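Local structure of beta-lactamase (Sebaldella termitidis, 6N1N) at residues R46-S51 with E198-Y203; E149-L154 with F215-I220. The protein probably hydrolyses beta-lactam antibiotics to substituted beta-amino acids, as a serine beta-lactamase of class D. One frame throughout, in Å; residues are numbered along the deposited sequence.

In the fold
Both contacts are largely buried and lie on the same side of the central sheet, on the neighbouring antiparallel strands 198-209 and 212-222. Contact 1 lays the loop that leads to the predicted nucleophile Ser51 over strand 198-209; contact 2 packs helix 147-159 on strand 212-222, closer to the middle of the chain. Their chemistry differs accordingly: contact 1 mixes an ion pair, toward its partly exposed end, and an interior indole hydrogen bond with aliphatic packing, whereas the side chains that meet in contact 2 do so through carbon. The two meet directly, through a salt bridge from Arg46 to Glu149 and through Arg219, whose NH1 packs against both Arg47 and Trp202.

Contact 1. Residues R46-S51 with E198-Y203; sequences RRLPAS and ENIIWY
Arg47 and Glu198 form the salt bridge of this contact, NH2 to OE1 at 3.0 Å. The two side chains cross at about a right angle; OE1 is tilted 30° from the guanidinium plane, and the N-H...O angle is a bent 134°. Water 1, in the guanidinium plane, accepts from NH1 and donates to OE1 at 2.8 Å, closing a second path between the charges. The stronger polar partner of Arg47 is Glu195, in a salt bridge with NH1; Glu198 is the second carboxylate.

Aliphatic packing adjoins the ion pair. Ile200 CD1 sits over one face of the guanidinium and touches Arg47 CD at 3.3 Å, a tight approach, while Leu48 CD2 reaches Ile200 CG1 more loosely at 4.4 Å.

The hydrogen bond deeper inside runs from Trp202 NE1 to Leu48 O, 2.8 Å long and nearly straight at 158°. The oxygen lies at the indole edge, in the ring plane, and the donor lies in the carbonyl plane. Arg47 O borders the same ring's edge at Trp202 CZ2 (4.0 Å), and Pro49 O approaches Trp202 CD1 at 3.6 Å.

The buried indole N-H is thus satisfied by main chain just ahead of Ser51, the predicted acyl-ester residue, whose OG is hydrogen-bonded to OQ1 of the carboxylated lysine at position 54 and to a sulfate ion. Charge pairing at one end and the indole bond at the other hold this loop to strand 198-209.

Contact 2. Residues E149-L154 with F215-I220; sequences EQIDFL and FFAVRI
Helix 147-159 packs on strand 212-222 of the central sheet in the penicillin-binding transpeptidase-type fold of this enzyme, with Ile151, Leu154, Phe215 and Ala217 carrying most of the contact. The short segments run nearly antiparallel, at 152°, with axes 7.7 Å apart at closest approach.

Ile151 uses both branches, reaching from Phe215 to Ala217. Its CG2 touches Phe215 CB at 3.9 Å, while CG1 lies 4.1 Å from the methyl CB of Ala217. Chi1 of -74° sets CG1 anti to the carbonyl carbon, and CD1 beyond it reaches the backbone N of Ala217 at 3.9 Å. At Ala217 the strand offers the helix only a methyl; Gln150 CB meets the same methyl at 4.3 Å.

Three residues, about one turn, further along the helix, Leu154 meets the Phe215 ring: CB packs on CD1 at 3.8 Å, and the carbonyl O lies obliquely to the ring, 3.4 Å from CE1. Phe215 CG stands anti to its own carbonyl carbon (chi1 -62°), which places the ring beside Leu154. Tyr206 meets the same ring from strand 198-209.

Gln150 sends its amide elsewhere, with NE2 bonded to Thr52 OG1, next to the predicted nucleophile Ser51. Side-chain carbons of Gln150, Ile151 and Leu154 thus meet Phe215 and Ala217, joined by Leu154 O at the ring, a contact of shape and burial, while the Gln150 amide turns to the active-site neighbourhood.

Contact 1. Residues R46-S51 with E198-Y203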
ATOM      1  N   ARG A  46     -11.670  -8.191  -2.980  1.00  8.80           N
ATOM      2  CA  ARG A  46     -10.933  -7.873  -1.763  1.00  6.04           C
ATOM      3  C   ARG A  46      -9.980  -8.995  -1.383  1.00  9.15           C
ATOM      4  O   ARG A  46     -10.327 -10.180  -1.469  1.00 11.93           O
ATOM      5  CB  ARG A  46     -11.898  -7.634  -0.605  1.00  9.65           C
ATOM      6  CG  ARG A  46     -12.717  -6.360  -0.742  1.00 12.09           C
ATOM      7  CD  ARG A  46     -13.654  -6.188   0.428  1.00 13.51           C
ATOM      8  NE  ARG A  46     -14.347  -4.904   0.431  1.00 12.87           N
ATOM      9  CZ  ARG A  46     -15.518  -4.682   1.012  1.00 12.90           C
ATOM     10  NH1 ARG A  46     -16.174  -5.653   1.650  1.00 12.92           N
ATOM     11  NH2 ARG A  46     -16.044  -3.477   0.964  1.00 15.16           N
ATOM     12  N   ARG A  47      -8.769  -8.609  -0.943  1.00  8.54           N
ATOM     13  CA  ARG A  47      -7.800  -9.539  -0.372  1.00  8.02           C
ATOM     14  C   ARG A  47      -7.100  -8.852   0.794  1.00  7.31           C
ATOM     15  O   ARG A  47      -7.158  -7.627   0.930  1.00  9.99           O
ATOM     16  CB  ARG A  47      -6.777 -10.019  -1.398  1.00 10.38           C
ATOM     17  CG  ARG A  47      -7.429 -10.771  -2.553  1.00 13.55           C
ATOM     18  CD  ARG A  47      -6.430 -11.518  -3.325  1.00 30.21           C
ATOM     19  NE  ARG A  47      -6.990 -12.316  -4.414  1.00 30.73           N
ATOM     20  CZ  ARG A  47      -7.283 -13.613  -4.340  1.00 31.21           C
ATOM     21  NH1 ARG A  47      -7.113 -14.295  -3.215  1.00 25.63           N
ATOM     22  NH2 ARG A  47      -7.746 -14.240  -5.413  1.00 37.31           N
ATOM     23  N   LEU A  48      -6.398  -9.642   1.633  1.00  7.31           N
ATOM     24  CA  LEU A  48      -5.710  -9.062   2.777  1.00  7.68           C
ATOM     25  C   LEU A  48      -4.732  -7.983   2.304  1.00  7.42           C
ATOM     26  O   LEU A  48      -4.118  -8.120   1.237  1.00  9.80           O
ATOM     27  CB  LEU A  48      -4.962 -10.120   3.605  1.00  7.78           C
ATOM     28  CG  LEU A  48      -3.552 -10.596   3.204  1.00 13.65           C
ATOM     29  CD1 LEU A  48      -2.987 -11.459   4.352  1.00 22.75           C
ATOM     30  CD2 LEU A  48      -3.600 -11.373   1.930  1.00 16.14           C
ATOM     31  N   PRO A  49      -4.612  -6.875   3.051  1.00  9.53           N
ATOM     32  CA  PRO A  49      -3.688  -5.803   2.636  1.00  8.04           C
ATOM     33  C   PRO A  49      -2.224  -6.090   2.904  1.00  8.01           C
ATOM     34  O   PRO A  49      -1.358  -5.491   2.244  1.00  8.55           O
ATOM     35  CB  PRO A  49      -4.140  -4.612   3.477  1.00  8.87           C
ATOM     36  CG  PRO A  49      -4.758  -5.254   4.709  1.00  8.83           C
ATOM     37  CD  PRO A  49      -5.486  -6.439   4.159  1.00  7.72           C
ATOM     38  N   ALA A  50      -1.929  -6.955   3.867  1.00  8.59           N
ATOM     39  CA  ALA A  50      -0.565  -7.194   4.317  1.00  7.43           C
ATOM     40  C   ALA A  50       0.132  -5.862   4.566  1.00  8.72           C
ATOM     41  O   ALA A  50      -0.475  -4.972   5.143  1.00  8.92           O
ATOM     42  CB  ALA A  50       0.168  -8.087   3.327  1.00  9.13           C
ATOM     43  N   SER A  51       1.410  -5.718   4.200  1.00 10.61           N
ATOM     44  CA  SER A  51       2.131  -4.537   4.653  1.00  9.16           C
ATOM     45  C   SER A  51       1.733  -3.269   3.900  1.00  8.88           C
ATOM     46  O   SER A  51       2.256  -2.211   4.261  1.00  9.16           O
ATOM     47  CB  SER A  51       3.649  -4.733   4.539  1.00 24.99           C
ATOM     48  OG  SER A  51       4.111  -5.752   5.425  1.00 40.91           O
ATOM     49  N   GLU A 198      -2.989 -19.207  -3.225  1.00 15.74           N
ATOM     50  CA  GLU A 198      -2.643 -18.052  -4.031  1.00 12.49           C
ATOM     51  C   GLU A 198      -1.785 -17.078  -3.232  1.00 16.70           C
ATOM     52  O   GLU A 198      -2.223 -16.553  -2.202  1.00 15.26           O
ATOM     53  CB  GLU A 198      -3.912 -17.368  -4.528  1.00 20.90           C
ATOM     54  CG  GLU A 198      -4.753 -18.270  -5.420  1.00 22.52           C
ATOM     55  CD  GLU A 198      -5.943 -17.560  -5.977  1.00 29.18           C
ATOM     56  OE1 GLU A 198      -6.772 -17.054  -5.186  1.00 28.78           O
ATOM     57  OE2 GLU A 198      -6.038 -17.491  -7.212  1.00 27.54           O
ATOM     58  N   ASN A 199      -0.572 -16.829  -3.720  1.00 14.52           N
ATOM     59  CA  ASN A 199       0.255 -15.752  -3.189  1.00 14.26           C
ATOM     60  C   ASN A 199      -0.230 -14.418  -3.747  1.00 12.87           C
ATOM     61  O   ASN A 199      -0.501 -14.298  -4.940  1.00 13.95           O
ATOM     62  CB  ASN A 199       1.715 -15.958  -3.569  1.00 13.11           C
ATOM     63  CG  ASN A 199       2.291 -17.239  -2.987  1.00 16.99           C
ATOM     64  OD1 ASN A 199       2.155 -17.501  -1.812  1.00 19.66           O
ATOM     65  ND2 ASN A 199       2.946 -18.030  -3.823  1.00 22.54           N
ATOM     66  N   ILE A 200      -0.323 -13.424  -2.869  1.00 11.50           N
ATOM     67  CA  ILE A 200      -0.873 -12.112  -3.160  1.00 13.02           C
ATOM     68  C   ILE A 200       0.263 -11.097  -2.998  1.00 13.33           C
ATOM     69  O   ILE A 200       0.819 -10.959  -1.906  1.00 16.66           O
ATOM     70  CB  ILE A 200      -2.043 -11.759  -2.221  1.00 15.85           C
ATOM     71  CG1 ILE A 200      -3.072 -12.891  -2.113  1.00 16.88           C
ATOM     72  CG2 ILE A 200      -2.679 -10.413  -2.641  1.00 15.97           C
ATOM     73  CD1 ILE A 200      -3.674 -13.294  -3.380  1.00 26.77           C
ATOM     74  N   ILE A 201       0.590 -10.382  -4.072  1.00 12.50           N
ATOM     75  CA  ILE A 201       1.693  -9.436  -4.059  1.00 11.39           C
ATOM     76  C   ILE A 201       1.162  -8.082  -4.515  1.00  9.42           C
ATOM     77  O   ILE A 201       0.801  -7.911  -5.687  1.00 10.12           O
ATOM     78  CB  ILE A 201       2.869  -9.904  -4.937  1.00 10.73           C
ATOM     79  CG1 ILE A 201       3.359 -11.282  -4.424  1.00 16.20           C
ATOM     80  CG2 ILE A 201       3.958  -8.871  -4.943  1.00 15.02           C
ATOM     81  CD1 ILE A 201       4.393 -11.941  -5.335  1.00 24.08           C
ATOM     82  N   TRP A 202       1.150  -7.119  -3.593  1.00  8.27           N
ATOM     83  CA  TRP A 202       0.708  -5.764  -3.834  1.00  8.76           C
ATOM     84  C   TRP A 202       1.874  -4.803  -4.076  1.00  9.15           C
ATOM     85  O   TRP A 202       2.936  -4.907  -3.477  1.00 10.68           O
ATOM     86  CB  TRP A 202      -0.016  -5.198  -2.622  1.00  7.26           C
ATOM     87  CG  TRP A 202      -1.287  -5.772  -2.129  1.00  7.36           C
ATOM     88  CD1 TRP A 202      -1.451  -6.701  -1.141  1.00 10.73           C
ATOM     89  CD2 TRP A 202      -2.587  -5.306  -2.459  1.00  6.69           C
ATOM     90  NE1 TRP A 202      -2.795  -6.882  -0.888  1.00  8.94           N
ATOM     91  CE2 TRP A 202      -3.507  -6.020  -1.679  1.00  7.09           C
ATOM     92  CE3 TRP A 202      -3.065  -4.364  -3.365  1.00  7.75           C
ATOM     93  CZ2 TRP A 202      -4.880  -5.834  -1.798  1.00  8.35           C
ATOM     94  CZ3 TRP A 202      -4.416  -4.187  -3.478  1.00 14.10           C
ATOM     95  CH2 TRP A 202      -5.308  -4.891  -2.681  1.00 10.25           C
ATOM     96  N   TYR A 203       1.584  -3.779  -4.871  1.00  9.41           N
ATOM     97  CA  TYR A 203       2.335  -2.526  -4.868  1.00  9.68           C
ATOM     98  C   TYR A 203       1.304  -1.419  -5.103  1.00 11.37           C
ATOM     99  O   TYR A 203       0.643  -1.384  -6.155  1.00  8.41           O
ATOM    100  CB  TYR A 203       3.437  -2.554  -5.932  1.00 10.62           C
ATOM    101  CG  TYR A 203       4.422  -1.417  -5.826  1.00 11.80           C
ATOM    102  CD1 TYR A 203       5.106  -1.165  -4.644  1.00 22.65           C
ATOM    103  CD2 TYR A 203       4.663  -0.592  -6.907  1.00 11.14           C
ATOM    104  CE1 TYR A 203       5.995  -0.103  -4.547  1.00 28.96           C
ATOM    105  CE2 TYR A 203       5.587   0.443  -6.818  1.00 11.06           C
ATOM    106  CZ  TYR A 203       6.226   0.688  -5.650  1.00 26.59           C
ATOM    107  OH  TYR A 203       7.110   1.741  -5.591  1.00 28.91           O
TER
HETATM  108  O   HOH W   1      -7.163 -17.506  -2.487  1.00 24.74           O

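Contact 2. Residues E149-L154 with F215-I220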
ATOM      1  N   GLU A 149     -10.568   0.080  -3.822  1.00 10.38           N
ATOM      2  CA  GLU A 149     -10.663   0.674  -2.496  1.00  9.60           C
ATOM      3  C   GLU A 149      -9.323   1.198  -2.000  1.00  9.16           C
ATOM      4  O   GLU A 149      -9.283   2.214  -1.281  1.00 10.72           O
ATOM      5  CB  GLU A 149     -11.219  -0.362  -1.512  1.00  9.67           C
ATOM      6  CG  GLU A 149     -12.654  -0.728  -1.767  1.00  9.95           C
ATOM      7  CD  GLU A 149     -13.151  -1.847  -0.889  1.00 16.86           C
ATOM      8  OE1 GLU A 149     -12.411  -2.823  -0.672  1.00 10.71           O
ATOM      9  OE2 GLU A 149     -14.296  -1.742  -0.409  1.00 18.23           O
ATOM     10  N   GLN A 150      -8.221   0.534  -2.361  1.00 10.44           N
ATOM     11  CA  GLN A 150      -6.908   1.092  -2.051  1.00  8.99           C
ATOM     12  C   GLN A 150      -6.758   2.463  -2.686  1.00  8.66           C
ATOM     13  O   GLN A 150      -6.328   3.421  -2.043  1.00  8.91           O
ATOM     14  CB  GLN A 150      -5.779   0.187  -2.554  1.00  9.61           C
ATOM     15  CG  GLN A 150      -5.619  -1.118  -1.824  1.00  9.06           C
ATOM     16  CD  GLN A 150      -4.585  -1.076  -0.730  1.00  9.97           C
ATOM     17  OE1 GLN A 150      -4.243  -0.020  -0.182  1.00 10.32           O
ATOM     18  NE2 GLN A 150      -4.084  -2.255  -0.383  1.00 10.57           N
ATOM     19  N   ILE A 151      -7.126   2.564  -3.962  1.00  7.93           N
ATOM     20  CA  ILE A 151      -6.979   3.823  -4.681  1.00  7.40           C
ATOM     21  C   ILE A 151      -7.888   4.884  -4.083  1.00 10.22           C
ATOM     22  O   ILE A 151      -7.486   6.042  -3.920  1.00  8.26           O
ATOM     23  CB  ILE A 151      -7.251   3.610  -6.178  1.00  7.25           C
ATOM     24  CG1 ILE A 151      -6.044   2.881  -6.810  1.00  9.96           C
ATOM     25  CG2 ILE A 151      -7.554   4.937  -6.873  1.00  9.66           C
ATOM     26  CD1 ILE A 151      -6.274   2.348  -8.193  1.00 12.09           C
ATOM     27  N   ASP A 152      -9.128   4.535  -3.757  1.00  9.18           N
ATOM     28  CA  ASP A 152     -10.022   5.560  -3.230  1.00 12.00           C
ATOM     29  C   ASP A 152      -9.493   6.093  -1.903  1.00 10.45           C
ATOM     30  O   ASP A 152      -9.545   7.302  -1.652  1.00  9.82           O
ATOM     31  CB  ASP A 152     -11.444   5.013  -3.122  1.00 12.41           C
ATOM     32  CG  ASP A 152     -12.212   5.149  -4.473  1.00 28.19           C
ATOM     33  OD1 ASP A 152     -12.077   6.201  -5.156  1.00 34.53           O
ATOM     34  OD2 ASP A 152     -12.913   4.210  -4.880  1.00 31.52           O
ATOM     35  N   PHE A 153      -8.905   5.210  -1.090  1.00  9.49           N
ATOM     36  CA  PHE A 153      -8.279   5.626   0.166  1.00  8.27           C
ATOM     37  C   PHE A 153      -7.082   6.540  -0.097  1.00  8.76           C
ATOM     38  O   PHE A 153      -6.915   7.571   0.575  1.00  7.37           O
ATOM     39  CB  PHE A 153      -7.871   4.377   0.958  1.00 12.87           C
ATOM     40  CG  PHE A 153      -6.785   4.629   1.976  1.00  9.64           C
ATOM     41  CD1 PHE A 153      -7.060   5.245   3.176  1.00  9.75           C
ATOM     42  CD2 PHE A 153      -5.484   4.281   1.697  1.00  7.94           C
ATOM     43  CE1 PHE A 153      -6.038   5.498   4.085  1.00 10.19           C
ATOM     44  CE2 PHE A 153      -4.475   4.524   2.590  1.00  9.75           C
ATOM     45  CZ  PHE A 153      -4.735   5.125   3.777  1.00  8.63           C
ATOM     46  N   LEU A 154      -6.274   6.204  -1.094  1.00  6.59           N
ATOM     47  CA  LEU A 154      -5.096   7.001  -1.404  1.00  7.81           C
ATOM     48  C   LEU A 154      -5.476   8.370  -1.970  1.00  8.18           C
ATOM     49  O   LEU A 154      -4.793   9.344  -1.679  1.00  8.52           O
ATOM     50  CB  LEU A 154      -4.194   6.259  -2.375  1.00  8.71           C
ATOM     51  CG  LEU A 154      -3.502   5.024  -1.804  1.00  9.98           C
ATOM     52  CD1 LEU A 154      -3.003   4.122  -2.899  1.00  9.75           C
ATOM     53  CD2 LEU A 154      -2.354   5.428  -0.892  1.00 10.60           C
ATOM     54  N   PHE A 215      -2.788   7.502  -9.321  1.00  9.80           N
ATOM     55  CA  PHE A 215      -2.929   6.537  -8.237  1.00  8.26           C
ATOM     56  C   PHE A 215      -2.911   5.133  -8.801  1.00 10.86           C
ATOM     57  O   PHE A 215      -3.422   4.893  -9.895  1.00 10.89           O
ATOM     58  CB  PHE A 215      -4.227   6.815  -7.484  1.00  8.50           C
ATOM     59  CG  PHE A 215      -4.247   8.173  -6.841  1.00  9.67           C
ATOM     60  CD1 PHE A 215      -3.826   8.328  -5.542  1.00 11.12           C
ATOM     61  CD2 PHE A 215      -4.590   9.306  -7.561  1.00 12.17           C
ATOM     62  CE1 PHE A 215      -3.787   9.571  -4.967  1.00  7.12           C
ATOM     63  CE2 PHE A 215      -4.553  10.544  -6.985  1.00 10.01           C
ATOM     64  CZ  PHE A 215      -4.163  10.692  -5.684  1.00  7.68           C
ATOM     65  N   PHE A 216      -2.294   4.192  -8.067  1.00 10.39           N
ATOM     66  CA  PHE A 216      -2.156   2.851  -8.617  1.00 11.56           C
ATOM     67  C   PHE A 216      -2.297   1.769  -7.560  1.00  9.24           C
ATOM     68  O   PHE A 216      -1.982   1.958  -6.392  1.00  8.78           O
ATOM     69  CB  PHE A 216      -0.803   2.666  -9.352  1.00 10.20           C
ATOM     70  CG  PHE A 216       0.405   2.811  -8.475  1.00  9.18           C
ATOM     71  CD1 PHE A 216       0.976   1.725  -7.841  1.00  9.41           C
ATOM     72  CD2 PHE A 216       0.974   4.044  -8.287  1.00  9.40           C
ATOM     73  CE1 PHE A 216       2.089   1.876  -7.026  1.00 10.70           C
ATOM     74  CE2 PHE A 216       2.083   4.201  -7.488  1.00 11.28           C
ATOM     75  CZ  PHE A 216       2.632   3.106  -6.845  1.00  8.53           C
ATOM     76  N   ALA A 217      -2.790   0.625  -7.997  1.00  8.13           N
ATOM     77  CA  ALA A 217      -2.820  -0.559  -7.154  1.00  7.51           C
ATOM     78  C   ALA A 217      -2.545  -1.741  -8.071  1.00  7.71           C
ATOM     79  O   ALA A 217      -3.359  -2.076  -8.926  1.00  9.21           O
ATOM     80  CB  ALA A 217      -4.158  -0.720  -6.424  1.00  7.74           C
ATOM     81  N   VAL A 218      -1.358  -2.299  -7.928  1.00  9.01           N
ATOM     82  CA  VAL A 218      -0.943  -3.495  -8.633  1.00 10.29           C
ATOM     83  C   VAL A 218      -1.105  -4.647  -7.660  1.00  8.32           C
ATOM     84  O   VAL A 218      -0.708  -4.551  -6.492  1.00 11.91           O
ATOM     85  CB  VAL A 218       0.518  -3.370  -9.103  1.00 11.06           C
ATOM     86  CG1 VAL A 218       1.065  -4.731  -9.533  1.00 16.03           C
ATOM     87  CG2 VAL A 218       0.638  -2.379 -10.211  1.00 15.70           C
ATOM     88  N   ARG A 219      -1.729  -5.720  -8.108  1.00 11.08           N
ATOM     89  CA  ARG A 219      -1.892  -6.871  -7.234  1.00 11.67           C
ATOM     90  C   ARG A 219      -1.716  -8.127  -8.064  1.00 13.81           C
ATOM     91  O   ARG A 219      -2.587  -8.493  -8.870  1.00 14.62           O
ATOM     92  CB  ARG A 219      -3.228  -6.866  -6.513  1.00  9.42           C
ATOM     93  CG  ARG A 219      -3.259  -7.933  -5.449  1.00 17.19           C
ATOM     94  CD  ARG A 219      -4.558  -7.975  -4.700  1.00 16.62           C
ATOM     95  NE  ARG A 219      -5.717  -8.222  -5.551  1.00 13.03           N
ATOM     96  CZ  ARG A 219      -6.977  -8.019  -5.168  1.00 18.87           C
ATOM     97  NH1 ARG A 219      -7.267  -7.558  -3.937  1.00 14.60           N
ATOM     98  NH2 ARG A 219      -7.951  -8.265  -6.030  1.00 17.63           N
ATOM     99  N   ILE A 220      -0.611  -8.794  -7.815  1.00 14.70           N
ATOM    100  CA  ILE A 220      -0.215  -9.997  -8.513  1.00  9.93           C
ATOM    101  C   ILE A 220      -0.754 -11.190  -7.756  1.00 11.57           C
ATOM    102  O   ILE A 220      -0.647 -11.256  -6.521  1.00 13.95           O
ATOM    103  CB  ILE A 220       1.318 -10.068  -8.612  1.00 11.38           C
ATOM    104  CG1 ILE A 220       1.815  -8.898  -9.467  1.00 14.07           C
ATOM    105  CG2 ILE A 220       1.791 -11.422  -9.137  1.00 18.59           C
ATOM    106  CD1 ILE A 220       3.293  -8.663  -9.340  1.00 19.52           C
TER